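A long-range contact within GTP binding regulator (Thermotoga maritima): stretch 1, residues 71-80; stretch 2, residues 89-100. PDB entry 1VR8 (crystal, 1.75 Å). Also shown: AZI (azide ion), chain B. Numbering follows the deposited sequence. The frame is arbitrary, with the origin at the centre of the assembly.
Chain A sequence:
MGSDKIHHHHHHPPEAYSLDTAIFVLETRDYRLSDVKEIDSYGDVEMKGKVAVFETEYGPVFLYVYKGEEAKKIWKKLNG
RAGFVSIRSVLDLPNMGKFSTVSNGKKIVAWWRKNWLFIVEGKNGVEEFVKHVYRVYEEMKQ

Stretch 1 71-80: AKKIWKKLNG
Stretch 2, residues 89-100: SVLDLPNMGKFS

A helix packs along a two-stranded antiparallel hairpin, with one tryptophan at the centre and a lysine hydrogen bond at the turn. The helix, running from Ala71, has regular i to i+4 bonds. The hairpin pairs Ser89 with Ser100 and Leu91 with Lys98 through reciprocal N–O bonds, and Leu93 N bonds to Met96 O (2.9 Å). The helix runs 26° from the second strand (through Gly97 to Ser100), axes 9.4 Å apart, and 155° from the first (from Ser89). CA–CA neighbours are Lys72–Met96 (7.5 Å), Trp75–Gly97 (7.8 Å) and Asn79–Phe99 (7.2 Å).

The CA-to-CB bond of Trp75 points toward the hairpin; chi1 is t and chi2 90°. Gly97 CA lies over one face of its ring, 4.1 Å from the six-membered centroid, a CH-pi contact. Glycine suits this place: an ideal CB would sit 2.8 Å from Trp75 CH2. Phe99 (chi1 p, chi2 78°) places CE2 over the opposite face, the two rings meeting obliquely with planes at 42° and Trp75 CE2 3.6 Å from Phe99 CD2. Val90 (chi1 t) and Leu78 (chi1 m, chi2 t) put hydrocarbon against the aromatic rings: Val90 CG1 is 3.7 Å from Trp75 CH2, and Leu78 CB meets the Phe99 ring edge at CE2, 4.0 Å. Asn79 (chi1 t, chi2 48°) brings OD1 within 3.4 Å of both Val90 CG2 and Phe99 CD2, without hydrogen bonding to either.

Lys72, all t, is long enough for NZ to donate to Pro94 O at 2.9 Å. A water donates to Asp92 OD1 (2.7 Å) and accepts a weak bond from Lys72 NZ (3.3 Å), linking the charged groups indirectly.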

# COMPACT_ATOMS: atom_id res chain seq x y z
N ALA A 71 -12.19 2.68 -0.43
CA ALA A 71 -10.76 2.85 -0.75
C ALA A 71 -10.49 4.18 -1.43
O ALA A 71 -9.58 4.91 -1.01
CB ALA A 71 -10.27 1.71 -1.63
N LYS A 72 -11.28 4.51 -2.44
CA LYS A 72 -11.13 5.80 -3.14
C LYS A 72 -11.27 7.00 -2.20
O LYS A 72 -10.43 7.89 -2.22
CB LYS A 72 -12.11 5.93 -4.31
CG LYS A 72 -11.86 7.17 -5.16
CD LYS A 72 -12.84 7.34 -6.31
CE LYS A 72 -12.29 8.38 -7.34
NZ LYS A 72 -13.29 8.50 -8.46
N LYS A 73 -12.35 7.01 -1.41
CA LYS A 73 -12.64 8.10 -0.49
C LYS A 73 -11.46 8.36 0.43
O LYS A 73 -11.04 9.52 0.64
CB LYS A 73 -13.91 7.76 0.30
CG LYS A 73 -14.43 8.81 1.26
CD LYS A 73 -15.75 8.35 1.97
N ILE A 74 -10.91 7.29 0.98
CA ILE A 74 -9.80 7.38 1.92
C ILE A 74 -8.55 7.86 1.21
O ILE A 74 -7.86 8.76 1.70
CB ILE A 74 -9.50 6.00 2.58
CG1 ILE A 74 -10.69 5.57 3.42
CG2 ILE A 74 -8.25 6.10 3.44
CD1 ILE A 74 -10.62 4.09 3.86
N TRP A 75 -8.26 7.27 0.06
CA TRP A 75 -7.10 7.68 -0.74
C TRP A 75 -7.20 9.17 -1.08
O TRP A 75 -6.21 9.93 -0.97
CB TRP A 75 -6.99 6.82 -2.02
CG TRP A 75 -5.80 7.18 -2.89
CD1 TRP A 75 -4.54 6.66 -2.84
CD2 TRP A 75 -5.79 8.16 -3.93
NE1 TRP A 75 -3.75 7.25 -3.81
CE2 TRP A 75 -4.50 8.17 -4.48
CE3 TRP A 75 -6.77 8.99 -4.49
CZ2 TRP A 75 -4.15 9.01 -5.52
CZ3 TRP A 75 -6.42 9.82 -5.55
CH2 TRP A 75 -5.13 9.84 -6.04
N LYS A 76 -8.38 9.63 -1.45
CA LYS A 76 -8.53 11.05 -1.71
C LYS A 76 -8.29 11.90 -0.46
O LYS A 76 -7.68 12.94 -0.55
CB LYS A 76 -9.88 11.37 -2.34
CG LYS A 76 -9.88 11.08 -3.82
CD LYS A 76 -11.04 11.68 -4.55
CE LYS A 76 -10.79 11.71 -6.07
N LYS A 77 -8.77 11.45 0.71
CA LYS A 77 -8.51 12.16 1.95
C LYS A 77 -7.01 12.19 2.25
O LYS A 77 -6.50 13.20 2.71
CB LYS A 77 -9.27 11.54 3.12
CG LYS A 77 -10.70 11.99 3.21
CD LYS A 77 -11.53 11.14 4.18
N LEU A 78 -6.32 11.09 1.96
CA LEU A 78 -4.87 11.00 2.18
C LEU A 78 -4.14 11.96 1.28
O LEU A 78 -3.20 12.66 1.70
CB LEU A 78 -4.34 9.60 1.90
CG LEU A 78 -4.72 8.49 2.88
CD1 LEU A 78 -4.28 7.15 2.29
CD2 LEU A 78 -4.08 8.74 4.21
N ASN A 79 -4.54 11.97 0.02
CA ASN A 79 -3.89 12.80 -0.98
C ASN A 79 -4.08 14.28 -0.65
O ASN A 79 -3.20 15.08 -0.92
CB ASN A 79 -4.45 12.46 -2.36
CG ASN A 79 -3.69 13.14 -3.46
OD1 ASN A 79 -2.45 13.11 -3.47
ND2 ASN A 79 -4.41 13.80 -4.37
N GLY A 80 -5.22 14.62 -0.03
CA GLY A 80 -5.49 16.00 0.41
C GLY A 80 -4.90 16.45 1.76
O GLY A 80 -5.01 17.61 2.12
N SER A 89 3.39 13.90 -6.37
CA SER A 89 3.03 13.50 -7.73
C SER A 89 1.76 12.67 -7.62
O SER A 89 1.72 11.72 -6.83
CB SER A 89 4.12 12.66 -8.37
OG SER A 89 3.73 12.31 -9.69
N VAL A 90 0.75 12.99 -8.41
CA VAL A 90 -0.57 12.35 -8.27
C VAL A 90 -1.15 11.93 -9.62
O VAL A 90 -1.28 12.74 -10.52
CB VAL A 90 -1.60 13.32 -7.61
CG1 VAL A 90 -2.89 12.56 -7.22
CG2 VAL A 90 -1.01 13.98 -6.38
N LEU A 91 -1.53 10.65 -9.70
CA LEU A 91 -2.36 10.11 -10.78
C LEU A 91 -3.70 9.82 -10.19
O LEU A 91 -3.79 9.05 -9.27
CB LEU A 91 -1.77 8.81 -11.30
CG LEU A 91 -2.63 8.03 -12.29
CD1 LEU A 91 -2.80 8.81 -13.54
CD2 LEU A 91 -1.96 6.67 -12.57
N ASP A 92 -4.73 10.46 -10.68
CA ASP A 92 -6.06 10.37 -10.07
C ASP A 92 -7.08 10.08 -11.17
O ASP A 92 -7.50 10.97 -11.90
CB ASP A 92 -6.38 11.71 -9.37
CG ASP A 92 -7.69 11.68 -8.57
OD1 ASP A 92 -8.47 10.71 -8.59
OD2 ASP A 92 -7.95 12.70 -7.90
N LEU A 93 -7.45 8.81 -11.30
CA LEU A 93 -8.39 8.39 -12.33
C LEU A 93 -9.69 7.97 -11.65
O LEU A 93 -9.73 7.76 -10.44
CB LEU A 93 -7.78 7.23 -13.13
CG LEU A 93 -6.42 7.50 -13.76
CD1 LEU A 93 -5.88 6.23 -14.41
CD2 LEU A 93 -6.61 8.60 -14.78
N PRO A 94 -10.78 7.86 -12.42
CA PRO A 94 -12.03 7.48 -11.76
C PRO A 94 -11.95 6.20 -10.97
O PRO A 94 -12.47 6.14 -9.86
CB PRO A 94 -13.02 7.37 -12.92
CG PRO A 94 -12.51 8.31 -13.93
CD PRO A 94 -11.00 8.22 -13.84
N ASN A 95 -11.24 5.21 -11.49
CA ASN A 95 -11.25 3.89 -10.90
C ASN A 95 -9.95 3.44 -10.28
O ASN A 95 -9.83 2.29 -9.84
CB ASN A 95 -11.66 2.91 -12.00
CG ASN A 95 -13.07 3.16 -12.47
OD1 ASN A 95 -13.90 3.72 -11.73
ND2 ASN A 95 -13.37 2.72 -13.66
N MSE A 96 -8.95 4.33 -10.26
CA MSE A 96 -7.72 4.04 -9.56
C MSE A 96 -6.92 5.29 -9.36
O MSE A 96 -7.09 6.25 -10.08
CB MSE A 96 -6.84 3.00 -10.29
CG MSE A 96 -6.62 3.31 -11.70
SE MSE A 96 -4.97 2.36 -12.33
CE MSE A 96 -3.64 3.54 -11.45
N GLY A 97 -6.00 5.24 -8.40
CA GLY A 97 -5.13 6.35 -8.15
C GLY A 97 -3.83 5.93 -7.50
O GLY A 97 -3.76 4.88 -6.84
N LYS A 98 -2.81 6.75 -7.70
CA LYS A 98 -1.52 6.57 -7.09
C LYS A 98 -0.91 7.94 -6.84
O LYS A 98 -0.96 8.81 -7.70
CB LYS A 98 -0.60 5.79 -8.04
CG LYS A 98 0.79 5.57 -7.47
CD LYS A 98 1.70 4.85 -8.49
CE LYS A 98 3.09 4.62 -7.92
NZ LYS A 98 3.99 3.84 -8.83
N PHE A 99 -0.35 8.13 -5.65
CA PHE A 99 0.51 9.28 -5.40
C PHE A 99 1.82 8.86 -4.78
O PHE A 99 1.92 7.82 -4.15
CB PHE A 99 -0.17 10.41 -4.61
CG PHE A 99 -0.48 10.09 -3.16
CD1 PHE A 99 0.53 10.13 -2.18
CD2 PHE A 99 -1.78 9.85 -2.75
CE1 PHE A 99 0.23 9.88 -0.83
CE2 PHE A 99 -2.10 9.60 -1.40
CZ PHE A 99 -1.09 9.61 -0.44
N SER A 100 2.83 9.69 -5.01
CA SER A 100 4.13 9.57 -4.37
C SER A 100 4.53 10.89 -3.76
O SER A 100 4.36 11.96 -4.38
CB SER A 100 5.20 9.16 -5.38
OG SER A 100 4.87 7.89 -5.94
N1 AZI B . 3.75 8.49 -8.53
N2 AZI B . 2.74 8.86 -8.98
N3 AZI B . 1.74 9.20 -9.47
O HOH W 1 -11.07 10.83 -9.35